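Local coordinates for Pre-mRNA splicing helicase-like protein (Chaetomium thermophilum, PDB 4RVQ) that is the spliceosomal helicase Brr2, whose noncanonical PWI domain, the part given here, probably mediates protein or RNA interactions in pre-mRNA splicing, at residues Arg89-Val92 and Val93-Arg97; Asp20-Trp23 and Leu24-Gln27; Asn68-Met71 and Glu72-Tyr76; Asp40-Thr43 and Ser44-Ile48; Arg107-Ile110 and Glu111-Ala115. All coordinates share one frame; numbering follows the deposited sequence.

Overall arrangement
All five contacts are local, between residues about a turn apart along a helix or at a helix end, in one all-helical PWI-like domain. Along the chain they run contact 2 (start of helix 23-29), contact 4 (helix 35-50), contact 3 (end of helix 63-73), contact 1 (helix 89-99) and contact 5 (helix 104-116). Contact 1 is nearest the centre of the chain, with the centres of contacts 2, 4 and 5 about 11 to 12 Å from its own, and it touches all three. Contact 4 also touches contact 2, and through it contact 3 is reached. Contacts 3 and 5 lie on opposite sides of the chain's centre, their centres about 30 Å apart.

Contact 1 (Arg89-Val92 and Val93-Arg97); sequences RDKV and VWLTR. With EDO (1,2-ethanediol), chain F; EDO (1,2-ethanediol), chain G; SO4 (sulfate ion), chain B.
Val93 N, Trp94 N and Leu95 N bond back to the carbonyls of Arg89, Asp90 and Lys91, the regular i to i+4 pattern of one unbroken run of helix 89-99. At Thr96 the pattern doubles. OG1, anti to its carbonyl carbon (chi1 -63°), donates in the carbonyl plane to Val92 O at 2.7 Å, while Thr96 N meets the same oxygen from above that plane at 3.2 Å. Lys91 and Leu95 run side by side, with Lys91 CG 4.1 Å from Leu95 CD1; beyond this apolar stem Lys91 NZ goes on to a salt bridge with Glu125 and a bond to Val14 O. The indole of Trp94 sets its edge against its helix, CD1 lying 3.3 Å from Asp90 O. One ethanediol lies over a ring face, and another accepts from Trp94 NE1 through O1 at 3.2 Å while its O2 donates to OD1 of Asp90 in one of two modelled conformers. Replacing Trp94 by an alanine would probably open a gap beside Ile110 and Met114 of helix 104-116. Arg89 grips a sulfate end-on, NH1 to O3 at 3.0 Å and NH2 to O2 at 2.9 Å, with the sulfur in the guanidinium plane; NH1 also bonds to Ile86 O. The sulfate and both ethanediols probably come from the crystallisation liquor; the straight paired bonds of Arg89 are consistent with an edge that could receive an anion, though no physiological ligand is established.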
# COMPACT_ATOMS: atom_id res chain seq x y z
N ARG A 89 3.71 0.01 3.84
CA ARG A 89 4.28 0.52 2.60
C ARG A 89 4.86 -0.58 1.73
O ARG A 89 4.66 -0.55 0.51
CB ARG A 89 5.27 1.64 2.90
CG ARG A 89 6.41 1.25 3.80
CD ARG A 89 7.08 2.50 4.38
NE ARG A 89 8.18 2.21 5.31
CZ ARG A 89 8.04 1.88 6.59
NH1 ARG A 89 6.86 1.79 7.15
NH2 ARG A 89 9.11 1.63 7.31
N ASP A 90 5.57 -1.55 2.29
CA ASP A 90 6.14 -2.61 1.47
C ASP A 90 5.04 -3.46 0.81
O ASP A 90 5.10 -3.72 -0.41
CB ASP A 90 7.04 -3.51 2.29
CG ASP A 90 8.31 -2.85 2.72
OD1 ASP A 90 8.91 -2.08 1.94
OD2 ASP A 90 8.75 -3.13 3.85
N LYS A 91 4.05 -3.87 1.58
CA LYS A 91 2.96 -4.63 1.02
C LYS A 91 2.24 -3.85 -0.07
O LYS A 91 1.93 -4.42 -1.14
CB LYS A 91 1.94 -4.98 2.09
CG LYS A 91 2.17 -6.24 2.86
CD LYS A 91 1.08 -6.53 3.85
CE LYS A 91 1.15 -7.95 4.35
NZ LYS A 91 0.25 -8.21 5.48
N VAL A 92 1.89 -2.60 0.21
CA VAL A 92 1.10 -1.85 -0.75
C VAL A 92 1.87 -1.68 -2.06
O VAL A 92 1.33 -1.91 -3.15
CB VAL A 92 0.68 -0.50 -0.18
CG1 VAL A 92 -0.04 0.37 -1.23
CG2 VAL A 92 -0.26 -0.71 0.99
N VAL A 93 3.12 -1.27 -2.00
CA VAL A 93 3.89 -0.99 -3.20
C VAL A 93 4.11 -2.29 -3.98
O VAL A 93 3.87 -2.36 -5.20
CB VAL A 93 5.25 -0.33 -2.83
CG1 VAL A 93 6.15 -0.30 -4.00
CG2 VAL A 93 5.04 1.09 -2.27
N TRP A 94 4.66 -3.31 -3.32
CA TRP A 94 5.05 -4.50 -4.02
C TRP A 94 3.89 -5.35 -4.47
O TRP A 94 3.92 -5.92 -5.57
CB TRP A 94 6.05 -5.32 -3.18
CG TRP A 94 7.39 -4.66 -3.14
CD1 TRP A 94 7.94 -3.92 -2.14
CD2 TRP A 94 8.37 -4.70 -4.17
NE1 TRP A 94 9.18 -3.51 -2.48
CE2 TRP A 94 9.48 -3.96 -3.73
CE3 TRP A 94 8.42 -5.31 -5.42
CZ2 TRP A 94 10.61 -3.82 -4.50
CZ3 TRP A 94 9.55 -5.16 -6.19
CH2 TRP A 94 10.63 -4.40 -5.75
N LEU A 95 2.88 -5.54 -3.64
CA LEU A 95 1.76 -6.36 -4.02
C LEU A 95 0.88 -5.71 -5.08
O LEU A 95 0.28 -6.42 -5.89
CB LEU A 95 0.94 -6.80 -2.83
CG LEU A 95 1.64 -7.71 -1.83
CD1 LEU A 95 0.83 -7.90 -0.59
CD2 LEU A 95 2.06 -9.01 -2.50
N THR A 96 0.79 -4.38 -5.09
CA THR A 96 0.09 -3.71 -6.18
C THR A 96 0.81 -4.00 -7.50
O THR A 96 0.20 -4.33 -8.52
CB THR A 96 -0.05 -2.21 -5.93
OG1 THR A 96 -0.83 -2.02 -4.74
CG2 THR A 96 -0.71 -1.52 -7.08
N ARG A 97 2.13 -3.83 -7.51
CA ARG A 97 2.92 -4.10 -8.68
C ARG A 97 2.77 -5.56 -9.11
O ARG A 97 2.56 -5.86 -10.30
CB ARG A 97 4.39 -3.75 -8.45
CG ARG A 97 5.20 -3.82 -9.71
CD ARG A 97 6.68 -3.49 -9.47
NE ARG A 97 7.45 -3.85 -10.66
CZ ARG A 97 8.74 -4.13 -10.67
NH1 ARG A 97 9.45 -3.99 -9.58
NH2 ARG A 97 9.32 -4.55 -11.78
C1 EDO F . 8.52 -1.64 -6.49
O1 EDO F . 9.09 -1.73 -7.78
C2 EDO F . 9.30 -0.64 -5.66
O2 EDO F . 9.08 0.66 -6.23
C1 EDO G . 10.29 0.06 -0.79
O1 EDO G . 10.85 -0.90 -1.69
C2 EDO G . 8.78 -0.13 -0.75
O2 EDO G . 8.24 0.35 0.48
S SO4 B . 7.91 0.19 10.58
O1 SO4 B . 8.10 -1.20 10.14
O2 SO4 B . 9.05 1.02 10.12
O3 SO4 B . 6.68 0.65 9.97
O4 SO4 B . 7.85 0.16 12.00

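Contact 2 (Asp20-Trp23 and Leu24-Gln27); sequences DAYW and LQRQ
Trp23 and Gln27 make the tight part of this turn. In the conformer described, Gln27 bends at chi2 (-42°) and lies back over the indole, its CG standing 3.6 Å from the centroid of the six-membered ring in a CH-pi contact almost on the ring normal. The amide continues the stack, tilted 20° from the ring, and its NE2 donates to Trp23 O at 2.9 Å. That carbonyl is gripped a second time by Gln27 N; the amide OE1 is held by Arg30. On the inner side, Trp23 and Leu24 are buried against Leu85 and Val92. Tyr22 is the N-cap of helix 23-29, and a type I turn from Asp20 to Trp23 carries the chain through it, overlapped by an Asx turn in which Asp20 OD2 takes Tyr22 N from above the carboxylate plane at 3.0 Å. On the more exposed side, again in one of two conformers, Arg26 NH2 reaches Asp20 OD1 at 2.6 Å and NH1 reaches OD2 at 2.7 Å, a nearly coplanar, end-on salt bridge on both syn lone pairs. The looser flank is bridged by waters: one links Asp20 O to Leu24 N, a second, 2.9 Å from Gln25 N, accepts from it and donates to Ala21 O, and a third donates to Gln25 OE1, which lies 3.9 Å from CD1 at the edge of the Tyr22 ring; Gln25 NE2 bonds to Gln38.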
# COMPACT_ATOMS: atom_id res chain seq x y z
N ASP A 20 -5.34 -6.66 -4.17
CA ASP A 20 -5.51 -6.82 -5.59
C ASP A 20 -4.98 -5.57 -6.30
O ASP A 20 -4.53 -4.58 -5.68
CB ASP A 20 -6.98 -7.08 -5.92
CG ASP A 20 -7.85 -5.95 -5.46
OD1 ASP A 20 -8.09 -5.90 -4.25
OD2 ASP A 20 -8.26 -5.08 -6.30
N ALA A 21 -5.02 -5.59 -7.64
CA ALA A 21 -4.51 -4.52 -8.47
C ALA A 21 -5.14 -3.15 -8.18
O ALA A 21 -4.51 -2.13 -8.49
CB ALA A 21 -4.76 -4.86 -9.93
N TYR A 22 -6.35 -3.13 -7.61
CA TYR A 22 -7.08 -1.89 -7.37
C TYR A 22 -7.30 -1.63 -5.87
O TYR A 22 -8.04 -0.71 -5.54
CB TYR A 22 -8.43 -1.93 -8.09
CG TYR A 22 -8.30 -2.03 -9.58
CD1 TYR A 22 -8.16 -0.91 -10.35
CD2 TYR A 22 -8.30 -3.26 -10.23
CE1 TYR A 22 -8.05 -0.99 -11.74
CE2 TYR A 22 -8.22 -3.38 -11.59
CZ TYR A 22 -8.07 -2.25 -12.35
OH TYR A 22 -7.97 -2.29 -13.72
N TRP A 23 -6.68 -2.39 -4.97
CA TRP A 23 -6.93 -2.20 -3.55
C TRP A 23 -6.64 -0.78 -3.11
O TRP A 23 -7.44 -0.16 -2.42
CB TRP A 23 -6.07 -3.21 -2.77
CG TRP A 23 -6.24 -3.12 -1.24
CD1 TRP A 23 -7.16 -3.82 -0.49
CD2 TRP A 23 -5.55 -2.27 -0.34
NE1 TRP A 23 -7.04 -3.47 0.83
CE2 TRP A 23 -6.07 -2.50 0.95
CE3 TRP A 23 -4.53 -1.33 -0.48
CZ2 TRP A 23 -5.59 -1.85 2.09
CZ3 TRP A 23 -4.06 -0.67 0.67
CH2 TRP A 23 -4.59 -0.94 1.92
N LEU A 24 -5.47 -0.26 -3.50
CA LEU A 24 -5.09 1.08 -3.06
C LEU A 24 -6.07 2.11 -3.60
O LEU A 24 -6.53 3.01 -2.88
CB LEU A 24 -3.66 1.38 -3.48
CG LEU A 24 -3.18 2.79 -3.15
CD1 LEU A 24 -3.27 3.11 -1.66
CD2 LEU A 24 -1.79 3.01 -3.68
N GLN A 25 -6.37 2.02 -4.91
CA GLN A 25 -7.30 2.94 -5.53
C GLN A 25 -8.65 2.91 -4.82
O GLN A 25 -9.29 3.96 -4.66
CB GLN A 25 -7.42 2.61 -7.01
CG GLN A 25 -8.23 3.65 -7.74
CD GLN A 25 -8.21 3.51 -9.25
OE1 GLN A 25 -7.32 2.88 -9.81
NE2 GLN A 25 -9.17 4.13 -9.89
N ARG A 26 -9.12 1.73 -4.41
CA ARG A 26 -10.39 1.65 -3.68
C ARG A 26 -10.30 2.29 -2.33
O ARG A 26 -11.26 2.94 -1.90
CB ARG A 26 -10.89 0.23 -3.45
CG ARG A 26 -11.40 -0.43 -4.65
CD ARG A 26 -12.20 -1.70 -4.31
NE ARG A 26 -11.45 -2.66 -3.51
CZ ARG A 26 -10.51 -3.48 -3.97
NH1 ARG A 26 -10.20 -3.51 -5.26
NH2 ARG A 26 -9.87 -4.29 -3.15
N GLN A 27 -9.17 2.17 -1.63
CA GLN A 27 -9.09 2.85 -0.34
C GLN A 27 -9.14 4.35 -0.54
O GLN A 27 -9.80 5.07 0.21
CB GLN A 27 -7.81 2.50 0.41
CG GLN A 27 -7.48 1.05 0.51
CD GLN A 27 -8.70 0.19 0.81
OE1 GLN A 27 -9.33 0.36 1.86
NE2 GLN A 27 -9.04 -0.74 -0.09
O HOH W 1 -3.56 -1.92 -5.06
O HOH W 2 -4.66 0.37 -6.58
O HOH W 3 -5.13 1.15 -9.26

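Contact 3 (Asn68-Met71 and Glu72-Tyr76); sequences NDLM and ELFDY
Phe74 and Leu73 both meet Leu70, by different first torsions. In Phe74, CG is anti to the carbonyl carbon (chi1 -76°), which carries the ring back along the helix beside Leu70; in Leu73, CG is anti to the backbone N (chi1 -175°) and the side chain crosses Leu70 at a slant. In the conformers described, Phe74 CE1 lies 4.0 Å from Leu70 CG, the two side chains pointing the same way. Leu73 CD2 stands 4.0 Å from Leu70 CD1, joining the two leucines at their methyl ends. The ring edge of Phe74 also faces the backbone, with CD1 3.2 Å from Leu70 O, the same oxygen that accepts Phe74 N. This apolar side packs into the fold: Leu70 rests on Val82 and Ile86, Phe74 on Leu81, and Leu73 on Ala45 of helix 35-50. On the outer side Tyr76 brings CD1 to 3.9 Å from Met71 O. That oxygen gathers the end of the helix, accepting Tyr76 N at 2.9 Å and Phe74 N in a longer, weak bond. Asp75 N returns to Glu72 O at 2.9 Å, while Asp75 OD2 is bonded to Tyr32 OH. Asp75, with phi 59°, is the C-prime residue of the Schellman motif that the bonds from Tyr76 N to Met71 O and from Asp75 N to Glu72 O define, and which terminates helix 63-73.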
# COMPACT_ATOMS: atom_id res chain seq x y z
N ASN A 68 5.27 13.30 5.19
CA ASN A 68 4.92 14.66 4.79
C ASN A 68 4.22 14.69 3.43
O ASN A 68 3.19 15.34 3.28
CB ASN A 68 6.15 15.54 4.78
CG ASN A 68 6.52 16.05 6.18
OD1 ASN A 68 5.74 15.96 7.15
ND2 ASN A 68 7.72 16.59 6.28
N ASP A 69 4.78 13.97 2.47
CA ASP A 69 4.23 14.00 1.14
C ASP A 69 2.86 13.33 1.10
O ASP A 69 1.95 13.81 0.43
CB ASP A 69 5.19 13.34 0.15
CG ASP A 69 6.44 14.17 -0.10
OD1 ASP A 69 6.52 15.32 0.37
OD2 ASP A 69 7.37 13.63 -0.74
N LEU A 70 2.69 12.23 1.82
CA LEU A 70 1.40 11.55 1.83
C LEU A 70 0.32 12.42 2.53
O LEU A 70 -0.85 12.44 2.13
CB LEU A 70 1.51 10.11 2.39
CG LEU A 70 0.56 9.04 1.88
CD1 LEU A 70 0.78 8.79 0.40
CD2 LEU A 70 0.72 7.76 2.67
N MET A 71 0.72 13.10 3.62
CA MET A 71 -0.27 13.91 4.31
C MET A 71 -0.78 15.02 3.38
O MET A 71 -1.97 15.33 3.39
CB MET A 71 0.30 14.51 5.60
CG MET A 71 0.51 13.44 6.68
SD MET A 71 1.07 14.06 8.28
CE MET A 71 2.67 14.79 7.82
N GLU A 72 0.12 15.66 2.63
CA GLU A 72 -0.29 16.67 1.68
C GLU A 72 -1.18 16.07 0.56
O GLU A 72 -2.15 16.70 0.16
CB GLU A 72 0.93 17.32 1.06
CG GLU A 72 0.55 18.42 0.06
CD GLU A 72 1.74 19.18 -0.50
OE1 GLU A 72 1.66 19.67 -1.66
OE2 GLU A 72 2.76 19.30 0.19
N LEU A 73 -0.85 14.86 0.11
CA LEU A 73 -1.62 14.23 -0.94
C LEU A 73 -3.07 14.05 -0.51
O LEU A 73 -3.99 14.12 -1.34
CB LEU A 73 -0.99 12.88 -1.29
CG LEU A 73 -1.62 12.13 -2.46
CD1 LEU A 73 -1.35 12.92 -3.80
CD2 LEU A 73 -1.04 10.72 -2.57
N PHE A 74 -3.27 13.81 0.78
CA PHE A 74 -4.58 13.58 1.36
C PHE A 74 -5.14 14.87 2.01
O PHE A 74 -6.02 14.79 2.87
CB PHE A 74 -4.53 12.40 2.35
CG PHE A 74 -4.48 11.05 1.65
CD1 PHE A 74 -3.27 10.47 1.27
CD2 PHE A 74 -5.66 10.37 1.35
CE1 PHE A 74 -3.26 9.25 0.60
CE2 PHE A 74 -5.64 9.15 0.70
CZ PHE A 74 -4.45 8.60 0.33
N ASP A 75 -4.64 16.03 1.57
CA ASP A 75 -5.26 17.30 1.98
C ASP A 75 -5.29 17.52 3.50
O ASP A 75 -6.17 18.22 4.03
CB ASP A 75 -6.66 17.43 1.38
CG ASP A 75 -6.63 17.44 -0.12
OD1 ASP A 75 -5.79 18.18 -0.69
OD2 ASP A 75 -7.44 16.73 -0.75
N TYR A 76 -4.28 16.96 4.17
CA TYR A 76 -4.07 17.17 5.61
C TYR A 76 -5.24 16.63 6.42
O TYR A 76 -5.42 17.02 7.59
CB TYR A 76 -3.77 18.65 5.90
CG TYR A 76 -2.64 19.20 5.06
CD1 TYR A 76 -1.37 18.70 5.18
CD2 TYR A 76 -2.88 20.15 4.07
CE1 TYR A 76 -0.36 19.14 4.40
CE2 TYR A 76 -1.86 20.61 3.29
CZ TYR A 76 -0.60 20.10 3.44
OH TYR A 76 0.44 20.56 2.68

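Contact 4 (Asp40-Thr43 and Ser44-Ile48); sequences DKTT and SALKI
Thr42 and Leu46 rise one turn apart from the same side of helix 35-50, a regular alpha-helix whose two flanks pack on different neighbours. The Thr42 methyl CG2 approaches Leu46 CD1 at 4.3 Å, a light contact, while both side chains pack on Leu24 of helix 23-29. The hydroxyl of Thr42 is directed back up its own helix, where OG1 bonds to Gln38 O. The methyl is thus left for the apolar side. Ala45 stands on a different flank, packed against Leu70 and Leu73 of helix 63-73; its CB sits 3.2 Å from Lys41 O, the carbonyl that also takes Ala45 N at 2.8 Å. Ser44 adds to this flank, touching Leu73, and in the conformer described its OG lies 3.2 Å from Asp40 O. The lysines diverge. Lys41 bends at its last torsion (chi4 -65°), so that NZ bonds to Leu73 O at the end of helix 63-73; Lys41 also makes a cation-pi contact with Tyr32. Lys47 instead leads outward to a salt bridge with Glu52, touching this turn mainly through CB, 3.8 Å from Thr43 O. Four successive i to i+4 backbone bonds link the segments, the last of them Lys47 N to Thr43 O at 3.2 Å. With CG anti to the carbonyl carbon (chi1 -71°), Leu46 leans back over the preceding turn and brings that CG to 3.4 Å from Thr42 O.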
# COMPACT_ATOMS: atom_id res chain seq x y z
N ASP A 40 -5.09 9.66 -10.01
CA ASP A 40 -3.89 10.47 -9.79
C ASP A 40 -3.29 10.19 -8.43
O ASP A 40 -2.07 10.03 -8.30
CB ASP A 40 -4.24 11.95 -9.82
CG ASP A 40 -4.39 12.56 -11.21
OD1 ASP A 40 -4.13 11.88 -12.22
OD2 ASP A 40 -4.81 13.73 -11.24
N LYS A 41 -4.14 10.17 -7.39
CA LYS A 41 -3.64 10.00 -6.04
C LYS A 41 -3.07 8.60 -5.83
O LYS A 41 -2.15 8.43 -5.03
CB LYS A 41 -4.72 10.36 -5.03
CG LYS A 41 -5.07 11.86 -5.04
CD LYS A 41 -5.84 12.38 -3.85
CE LYS A 41 -6.18 13.84 -3.91
NZ LYS A 41 -4.99 14.74 -3.87
N THR A 42 -3.60 7.59 -6.52
CA THR A 42 -3.06 6.24 -6.45
C THR A 42 -1.64 6.22 -7.00
O THR A 42 -0.73 5.69 -6.38
CB THR A 42 -3.97 5.26 -7.19
OG1 THR A 42 -5.28 5.28 -6.62
CG2 THR A 42 -3.46 3.85 -7.15
N THR A 43 -1.47 6.78 -8.19
CA THR A 43 -0.15 6.86 -8.80
C THR A 43 0.85 7.58 -7.90
O THR A 43 1.97 7.10 -7.67
CB THR A 43 -0.25 7.56 -10.17
OG1 THR A 43 -1.13 6.81 -11.00
CG2 THR A 43 1.10 7.66 -10.84
N SER A 44 0.42 8.72 -7.38
CA SER A 44 1.30 9.49 -6.51
C SER A 44 1.61 8.76 -5.20
O SER A 44 2.76 8.74 -4.74
CB SER A 44 0.69 10.83 -6.18
OG SER A 44 0.56 11.60 -7.35
N ALA A 45 0.61 8.13 -4.62
CA ALA A 45 0.83 7.42 -3.36
C ALA A 45 1.81 6.28 -3.54
O ALA A 45 2.68 6.06 -2.68
CB ALA A 45 -0.51 6.92 -2.80
N LEU A 46 1.72 5.53 -4.64
CA LEU A 46 2.67 4.46 -4.84
C LEU A 46 4.08 5.00 -4.96
O LEU A 46 5.03 4.42 -4.41
CB LEU A 46 2.31 3.66 -6.11
CG LEU A 46 1.05 2.82 -5.94
CD1 LEU A 46 0.53 2.37 -7.30
CD2 LEU A 46 1.29 1.61 -5.03
N LYS A 47 4.26 6.10 -5.70
CA LYS A 47 5.57 6.69 -5.82
C LYS A 47 6.10 7.14 -4.47
O LYS A 47 7.25 6.85 -4.11
CB LYS A 47 5.56 7.86 -6.79
CG LYS A 47 6.93 8.41 -7.11
CD LYS A 47 7.89 7.30 -7.61
CE LYS A 47 9.31 7.81 -7.89
NZ LYS A 47 10.21 6.72 -8.34
N ILE A 48 5.26 7.85 -3.72
CA ILE A 48 5.67 8.30 -2.40
C ILE A 48 6.04 7.14 -1.47
O ILE A 48 7.09 7.14 -0.84
CB ILE A 48 4.58 9.18 -1.77
CG1 ILE A 48 4.42 10.48 -2.55
CG2 ILE A 48 4.91 9.48 -0.33
CD1 ILE A 48 3.12 11.20 -2.27

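Contact 5 (Arg107-Ile110 and Glu111-Ala115); sequences RDTI and EREMA
On helix 104-116 of this all-helical domain, Arg107 and Glu111, one turn apart, are joined through water. The water accepts from Arg107 NE at 2.8 Å, in the guanidinium plane, and donates to Glu111 OE2 at 2.7 Å; the direct approach of Arg107 NH2 to OE2, 4.3 Å, is one of charges alone. Tyr127 OH is bonded to both groups, and Arg107 NH1 holds Ala101 O. A leucine in place of Glu111 would probably leave the water and Tyr127 without their carboxylate partner and the Arg107 charge less well balanced. Asp108, with CG anti to its backbone N (chi1 -176°), sends OD2 to Arg112 NE at 3.2 Å, a salt bridge whose hydrogen bond is weak and bent (124°). On the next strip Thr109 CG2 runs beside Glu113, 3.7 Å from OE2, while Glu113 OE1 is salt-bridged to Arg97. The inner side is apolar: Ile110 CG2 touches Met114 SD at 4.0 Å. Ile110 packs on Arg97 and Met114 on Trp94 of helix 89-99, while Met114 also reaches Ile122 and Leu123 of helix 120-127, so Met114 packs against both helices.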
# COMPACT_ATOMS: atom_id res chain seq x y z
N ARG A 107 6.35 -11.31 -13.40
CA ARG A 107 6.06 -11.81 -12.06
C ARG A 107 7.30 -12.35 -11.40
O ARG A 107 7.56 -12.10 -10.24
CB ARG A 107 4.95 -12.85 -12.09
CG ARG A 107 3.62 -12.29 -12.53
CD ARG A 107 2.49 -13.31 -12.39
NE ARG A 107 2.19 -13.59 -10.98
CZ ARG A 107 1.49 -12.80 -10.18
NH1 ARG A 107 0.90 -11.71 -10.61
NH2 ARG A 107 1.35 -13.13 -8.90
N ASP A 108 8.09 -13.11 -12.14
CA ASP A 108 9.32 -13.69 -11.63
C ASP A 108 10.29 -12.59 -11.17
O ASP A 108 10.90 -12.68 -10.10
CB ASP A 108 9.98 -14.57 -12.70
CG ASP A 108 11.23 -15.26 -12.16
OD1 ASP A 108 11.12 -16.20 -11.39
OD2 ASP A 108 12.34 -14.78 -12.43
N THR A 109 10.48 -11.56 -12.02
CA THR A 109 11.34 -10.46 -11.69
C THR A 109 10.92 -9.81 -10.36
O THR A 109 11.75 -9.53 -9.49
CB THR A 109 11.33 -9.44 -12.82
OG1 THR A 109 11.96 -10.03 -13.96
CG2 THR A 109 12.05 -8.19 -12.45
N ILE A 110 9.63 -9.55 -10.23
CA ILE A 110 9.10 -8.92 -9.02
C ILE A 110 9.30 -9.80 -7.80
O ILE A 110 9.72 -9.33 -6.73
CB ILE A 110 7.61 -8.52 -9.18
CG1 ILE A 110 7.49 -7.43 -10.28
CG2 ILE A 110 7.04 -8.08 -7.87
CD1 ILE A 110 6.08 -7.24 -10.82
N GLU A 111 9.03 -11.09 -7.94
CA GLU A 111 9.20 -12.01 -6.83
C GLU A 111 10.66 -12.08 -6.39
O GLU A 111 10.95 -12.13 -5.17
CB GLU A 111 8.65 -13.39 -7.22
CG GLU A 111 7.15 -13.37 -7.36
CD GLU A 111 6.53 -14.54 -8.11
OE1 GLU A 111 7.23 -15.40 -8.67
OE2 GLU A 111 5.28 -14.60 -8.15
N ARG A 112 11.59 -12.11 -7.34
CA ARG A 112 13.01 -12.11 -6.99
C ARG A 112 13.38 -10.81 -6.30
O ARG A 112 14.12 -10.83 -5.29
CB ARG A 112 13.87 -12.31 -8.22
CG ARG A 112 13.79 -13.64 -8.86
CD ARG A 112 14.74 -13.67 -10.03
NE ARG A 112 14.89 -14.98 -10.59
CZ ARG A 112 16.06 -15.56 -10.85
NH1 ARG A 112 17.22 -14.91 -10.67
NH2 ARG A 112 16.06 -16.77 -11.36
N GLU A 113 12.89 -9.68 -6.81
CA GLU A 113 13.21 -8.40 -6.19
C GLU A 113 12.67 -8.32 -4.77
O GLU A 113 13.37 -7.83 -3.87
CB GLU A 113 12.68 -7.23 -7.04
CG GLU A 113 13.44 -7.06 -8.36
CD GLU A 113 12.91 -5.92 -9.24
OE1 GLU A 113 11.89 -5.30 -8.93
OE2 GLU A 113 13.55 -5.65 -10.30
N MET A 114 11.46 -8.80 -4.56
CA MET A 114 10.91 -8.82 -3.22
C MET A 114 11.79 -9.64 -2.29
O MET A 114 12.07 -9.21 -1.17
CB MET A 114 9.49 -9.37 -3.25
CG MET A 114 8.47 -8.39 -3.83
SD MET A 114 6.80 -9.02 -4.01
CE MET A 114 6.34 -9.06 -2.32
N ALA A 115 12.22 -10.83 -2.71
CA ALA A 115 13.09 -11.66 -1.87
C ALA A 115 14.37 -10.87 -1.56
O ALA A 115 14.87 -10.91 -0.43
CB ALA A 115 13.43 -12.98 -2.56
O HOH W 4 3.49 -15.78 -9.74